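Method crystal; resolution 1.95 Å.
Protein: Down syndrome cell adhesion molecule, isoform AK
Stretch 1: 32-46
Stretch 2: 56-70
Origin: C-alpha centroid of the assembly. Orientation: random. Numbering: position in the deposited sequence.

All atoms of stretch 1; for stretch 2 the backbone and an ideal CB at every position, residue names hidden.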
# COMPACT_ATOMS: atom_id res chain seq x y z
N VAL A 32 1.17 -7.52 8.32
CA VAL A 32 1.62 -8.45 9.34
C VAL A 32 2.04 -9.76 8.70
O VAL A 32 1.36 -10.29 7.82
CB VAL A 32 0.50 -8.70 10.38
CG1 VAL A 32 0.93 -9.75 11.40
CG2 VAL A 32 0.13 -7.39 11.08
N GLN A 33 3.19 -10.29 9.12
CA GLN A 33 3.68 -11.56 8.60
C GLN A 33 3.31 -12.69 9.57
O GLN A 33 2.27 -13.34 9.41
CB GLN A 33 5.19 -11.50 8.38
CG GLN A 33 5.62 -10.33 7.51
CD GLN A 33 4.96 -10.36 6.14
OE1 GLN A 33 4.94 -11.39 5.47
NE2 GLN A 33 4.42 -9.21 5.72
N LYS A 34 4.16 -12.91 10.56
CA LYS A 34 3.86 -13.89 11.60
C LYS A 34 2.83 -13.32 12.57
O LYS A 34 2.75 -12.11 12.75
CB LYS A 34 5.14 -14.27 12.36
CG LYS A 34 6.25 -14.79 11.48
CD LYS A 34 5.87 -16.10 10.82
CE LYS A 34 7.01 -16.66 9.99
NZ LYS A 34 6.67 -18.01 9.45
N GLY A 35 2.04 -14.20 13.18
CA GLY A 35 1.09 -13.79 14.20
C GLY A 35 -0.25 -14.49 14.10
O GLY A 35 -0.78 -14.67 13.01
N ASP A 36 -0.80 -14.89 15.25
CA ASP A 36 -2.10 -15.54 15.27
C ASP A 36 -3.23 -14.53 15.18
O ASP A 36 -3.19 -13.47 15.80
CB ASP A 36 -2.28 -16.38 16.55
CG ASP A 36 -1.41 -17.61 16.57
OD1 ASP A 36 -1.69 -18.56 15.80
OD2 ASP A 36 -0.46 -17.66 17.39
N VAL A 37 -4.25 -14.87 14.39
CA VAL A 37 -5.45 -14.05 14.28
C VAL A 37 -6.40 -14.37 15.44
O VAL A 37 -6.37 -15.48 15.97
CB VAL A 37 -6.15 -14.28 12.92
CG1 VAL A 37 -5.33 -13.67 11.80
CG2 VAL A 37 -6.38 -15.76 12.69
N PRO A 38 -7.24 -13.40 15.84
CA PRO A 38 -7.40 -12.05 15.30
C PRO A 38 -6.30 -11.08 15.73
O PRO A 38 -5.72 -11.22 16.80
CB PRO A 38 -8.75 -11.60 15.86
CG PRO A 38 -8.83 -12.31 17.17
CD PRO A 38 -8.18 -13.65 16.95
N ILE A 39 -6.02 -10.10 14.87
CA ILE A 39 -4.99 -9.10 15.15
C ILE A 39 -5.58 -7.71 15.01
O ILE A 39 -6.22 -7.39 14.00
CB ILE A 39 -3.79 -9.25 14.20
CG1 ILE A 39 -3.16 -10.63 14.34
CG2 ILE A 39 -2.75 -8.17 14.48
CD1 ILE A 39 -2.11 -10.94 13.30
N THR A 40 -5.38 -6.87 16.03
CA THR A 40 -5.81 -5.49 15.96
C THR A 40 -4.69 -4.64 15.37
O THR A 40 -3.54 -4.72 15.81
CB THR A 40 -6.20 -4.94 17.35
OG1 THR A 40 -7.35 -5.65 17.83
CG2 THR A 40 -6.53 -3.46 17.27
N ILE A 41 -5.02 -3.84 14.36
CA ILE A 41 -4.02 -3.00 13.71
C ILE A 41 -4.44 -1.54 13.74
O ILE A 41 -5.47 -1.17 13.18
CB ILE A 41 -3.79 -3.44 12.25
CG1 ILE A 41 -3.46 -4.93 12.19
CG2 ILE A 41 -2.66 -2.63 11.64
CD1 ILE A 41 -3.27 -5.46 10.78
N LYS A 42 -3.63 -0.72 14.41
CA LYS A 42 -3.97 0.69 14.57
C LYS A 42 -2.78 1.58 14.24
O LYS A 42 -1.64 1.12 14.17
CB LYS A 42 -4.46 0.96 15.99
CG LYS A 42 -3.48 0.52 17.06
CD LYS A 42 -4.08 0.70 18.44
CE LYS A 42 -3.10 0.29 19.52
NZ LYS A 42 -3.69 0.47 20.87
N TRP A 43 -3.06 2.87 14.06
CA TRP A 43 -2.04 3.81 13.61
C TRP A 43 -1.90 5.00 14.55
O TRP A 43 -2.86 5.42 15.20
CB TRP A 43 -2.38 4.32 12.21
CG TRP A 43 -2.33 3.27 11.13
CD1 TRP A 43 -3.32 2.39 10.81
CD2 TRP A 43 -1.25 3.01 10.23
NE1 TRP A 43 -2.92 1.59 9.76
CE2 TRP A 43 -1.65 1.95 9.39
CE3 TRP A 43 0.02 3.56 10.06
CZ2 TRP A 43 -0.83 1.43 8.39
CZ3 TRP A 43 0.84 3.04 9.06
CH2 TRP A 43 0.41 1.99 8.25
N THR A 44 -0.69 5.54 14.63
CA THR A 44 -0.47 6.82 15.30
C THR A 44 0.36 7.74 14.41
O THR A 44 1.15 7.29 13.59
CB THR A 44 0.25 6.64 16.66
OG1 THR A 44 1.52 6.02 16.47
CG2 THR A 44 -0.60 5.80 17.61
N LEU A 45 0.13 9.04 14.57
CA LEU A 45 0.96 10.06 13.93
C LEU A 45 1.55 10.94 15.01
O LEU A 45 0.83 11.68 15.67
CB LEU A 45 0.14 10.90 12.95
CG LEU A 45 0.86 12.12 12.37
CD1 LEU A 45 2.13 11.71 11.64
CD2 LEU A 45 -0.06 12.91 11.45
N ASN A 46 2.87 10.84 15.20
CA ASN A 46 3.54 11.51 16.31
C ASN A 46 2.89 11.16 17.64
O ASN A 46 2.51 12.04 18.42
CB ASN A 46 3.55 13.03 16.10
CG ASN A 46 4.23 13.43 14.80
OD1 ASN A 46 5.32 12.94 14.49
ND2 ASN A 46 3.59 14.30 14.04
N UNK A 56 -7.64 14.12 7.21
CA UNK A 56 -7.65 13.73 5.81
C UNK A 56 -6.83 12.49 5.53
O UNK A 56 -6.34 12.30 4.42
CB UNK A 56 -7.14 14.88 4.95
N UNK A 57 -6.67 11.64 6.54
CA UNK A 57 -5.92 10.40 6.40
C UNK A 57 -6.85 9.19 6.32
O UNK A 57 -7.63 8.94 7.24
CB UNK A 57 -4.95 10.24 7.57
N UNK A 58 -6.76 8.44 5.22
CA UNK A 58 -7.56 7.23 5.07
C UNK A 58 -6.89 6.03 5.73
O UNK A 58 -5.70 5.79 5.55
CB UNK A 58 -7.81 6.94 3.59
N UNK A 59 -7.67 5.27 6.50
CA UNK A 59 -7.19 4.05 7.13
C UNK A 59 -8.20 2.93 6.90
O UNK A 59 -9.38 3.09 7.19
CB UNK A 59 -6.95 4.27 8.63
N UNK A 60 -7.74 1.81 6.36
CA UNK A 60 -8.64 0.69 6.08
C UNK A 60 -8.01 -0.66 6.40
O UNK A 60 -6.92 -0.98 5.93
CB UNK A 60 -9.07 0.72 4.61
N UNK A 61 -8.72 -1.46 7.20
CA UNK A 61 -8.31 -2.84 7.42
C UNK A 61 -8.68 -3.68 6.19
O UNK A 61 -9.83 -4.03 5.99
CB UNK A 61 -8.96 -3.41 8.68
N UNK A 62 -7.67 -4.00 5.40
CA UNK A 62 -7.87 -4.65 4.11
C UNK A 62 -8.11 -6.15 4.25
O UNK A 62 -8.81 -6.76 3.44
CB UNK A 62 -6.66 -4.40 3.21
N UNK A 63 -7.54 -6.74 5.30
CA UNK A 63 -7.64 -8.17 5.53
C UNK A 63 -7.36 -8.42 7.00
O UNK A 63 -7.06 -7.47 7.73
CB UNK A 63 -6.68 -8.95 4.64
N UNK A 64 -7.46 -9.68 7.47
CA UNK A 64 -7.12 -9.91 8.88
C UNK A 64 -5.68 -9.58 9.24
O UNK A 64 -5.38 -9.47 10.43
CB UNK A 64 -7.39 -11.37 9.24
N UNK A 65 -4.80 -9.42 8.26
CA UNK A 65 -3.39 -9.17 8.54
C UNK A 65 -2.80 -7.97 7.80
O UNK A 65 -1.58 -7.82 7.72
CB UNK A 65 -2.58 -10.42 8.19
N UNK A 66 -3.65 -7.11 7.25
CA UNK A 66 -3.16 -5.96 6.50
C UNK A 66 -4.02 -4.72 6.71
O UNK A 66 -5.25 -4.78 6.60
CB UNK A 66 -3.10 -6.30 5.01
N UNK A 67 -3.36 -3.61 7.03
CA UNK A 67 -4.05 -2.33 7.11
C UNK A 67 -3.38 -1.33 6.17
O UNK A 67 -2.15 -1.25 6.12
CB UNK A 67 -4.06 -1.80 8.55
N UNK A 68 -4.19 -0.57 5.44
CA UNK A 68 -3.68 0.39 4.46
C UNK A 68 -3.91 1.83 4.88
O UNK A 68 -5.02 2.22 5.24
CB UNK A 68 -4.33 0.15 3.10
N UNK A 69 -2.85 2.64 4.83
CA UNK A 69 -2.97 4.06 5.13
C UNK A 69 -2.75 4.85 3.85
O UNK A 69 -1.82 4.58 3.10
CB UNK A 69 -1.98 4.48 6.21
N UNK A 70 -3.63 5.82 3.59
CA UNK A 70 -3.49 6.68 2.42
C UNK A 70 -3.71 8.15 2.78
O UNK A 70 -4.64 8.49 3.51
CB UNK A 70 -4.47 6.25 1.33

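Position 56 lies out of reach of stretch 1, and its positive phi (70°) favours a residue without a CB; it is Gly56. Position 57 points its CA-to-CB bond toward stretch 1, but nothing there comes within 5.5 Å of the ideal CB, so a long apolar chain suits it. Ile57 extends until its CD1 lies 4.3 Å from CD2 of Leu45. Position 58, out of reach, is Thr58.

At position 59 the ideal CB is 4.6 Å from CD1 of Trp43. Valine, leucine or isoleucine would serve; Ile59 places CG2 3.7 Å from Trp43 CD1, oblique to the ring. Position 60 points away and is Leu60.

Position 61 points sideways, with no atom of stretch 1 near its CB. Only a long chain could reach the carbonyl oxygen of Ile39, and a donor at its end would be rewarded. Lys61 does this: CE passes 4.0 Å from Ile41 CD1, and NZ makes a weak hydrogen bond to Ile39 O (3.4 Å). Positions 62 and 63 touch nothing in stretch 1, which sets no demand on them; they are Leu62 and Ser63, and Ser63 OG accepts a hydrogen bond from the backbone N of position 65 (3.2 Å) within the type I turn that begins here.

Position 64, second in that turn, has phi -62°, which proline tolerates well, and its ideal CB is 4.0 Å from Val37 CG1. A small apolar residue fits; Pro64 rests its CB 4.1 Å from Val37 CG1.

Position 65 also points sideways, yet beyond it the carbonyls of Gln33 and Gly35 converge, asking for a long chain ending in a donor, lysine or perhaps arginine. Lys65 runs past Ile39, its CE 4.2 Å from Ile39 CD1, and NZ donates to Gln33 O (3.1 Å) and Gly35 O (2.9 Å). Lys65 O also accepts a hydrogen bond from Val32 N (2.8 Å), a backbone contact independent of the side chain.

Position 66 points away and is Thr66. At 67 the ideal CB is tight against Ile41 CG2 (3.5 Å) and 3.8 Å from Trp43 NE1, so a small residue with an acceptor is best. Ser67 OG receives the nearly linear hydrogen bond from Trp43 NE1 (2.9 Å), at the ring edge; a water links this OG to Ile41 O.

Position 68 points away and is Val68. Position 69 faces the indole, its ideal CB 3.9 Å from Trp43 CZ2, so a branched apolar chain suits. Leu69 lays CD1 over one face of Trp43, 3.8 Å from the centroid of its six-membered ring, a CH-pi contact. Position 70, out of reach, is Asn70.

Stretch 2 (56-70) GITILKLSPKTSVLN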
# COMPACT_ATOMS: atom_id res chain seq x y z
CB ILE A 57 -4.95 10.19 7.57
CG1 ILE A 57 -3.94 11.34 7.63
CG2 ILE A 57 -4.23 8.85 7.44
CD1 ILE A 57 -3.04 11.28 8.84
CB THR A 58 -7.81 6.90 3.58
OG1 THR A 58 -8.48 8.00 2.94
CG2 THR A 58 -8.66 5.65 3.44
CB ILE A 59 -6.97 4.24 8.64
CG1 ILE A 59 -5.84 5.25 8.90
CG2 ILE A 59 -6.67 2.92 9.32
CD1 ILE A 59 -5.61 5.55 10.36
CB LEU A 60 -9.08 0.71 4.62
CG LEU A 60 -9.96 -0.48 4.20
CD1 LEU A 60 -11.31 -0.40 4.90
CD2 LEU A 60 -10.12 -0.54 2.69
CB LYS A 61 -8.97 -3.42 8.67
CG LYS A 61 -8.33 -4.72 9.13
CD LYS A 61 -7.70 -4.58 10.50
CE LYS A 61 -7.25 -5.93 11.05
NZ LYS A 61 -8.38 -6.80 11.47
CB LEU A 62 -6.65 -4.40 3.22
CG LEU A 62 -6.75 -4.84 1.76
CD1 LEU A 62 -7.86 -4.09 1.06
CD2 LEU A 62 -5.43 -4.65 1.04
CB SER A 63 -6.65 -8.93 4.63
OG SER A 63 -5.34 -8.87 5.17
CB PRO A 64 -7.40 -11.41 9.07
CG PRO A 64 -7.57 -11.97 7.69
CD PRO A 64 -8.11 -10.86 6.87
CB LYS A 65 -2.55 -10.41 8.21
CG LYS A 65 -2.76 -11.57 9.17
CD LYS A 65 -1.65 -12.60 9.03
CE LYS A 65 -1.73 -13.65 10.12
NZ LYS A 65 -0.52 -14.53 10.12
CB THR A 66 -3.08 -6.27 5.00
OG1 THR A 66 -2.15 -7.34 4.78
CG2 THR A 66 -2.63 -5.05 4.22
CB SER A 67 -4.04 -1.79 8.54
OG SER A 67 -4.63 -0.50 8.61
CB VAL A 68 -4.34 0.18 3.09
CG1 VAL A 68 -3.64 1.03 2.04
CG2 VAL A 68 -4.33 -1.28 2.71
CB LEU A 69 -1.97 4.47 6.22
CG LEU A 69 -2.03 5.91 6.74
CD1 LEU A 69 -1.67 5.95 8.21
CD2 LEU A 69 -1.11 6.82 5.94
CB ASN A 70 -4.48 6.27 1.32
CG ASN A 70 -4.32 7.10 0.05
OD1 ASN A 70 -5.19 7.90 -0.29
ND2 ASN A 70 -3.21 6.91 -0.64
O HOH W 1 -7.22 -10.16 12.36
O HOH W 2 -6.60 -0.91 10.32
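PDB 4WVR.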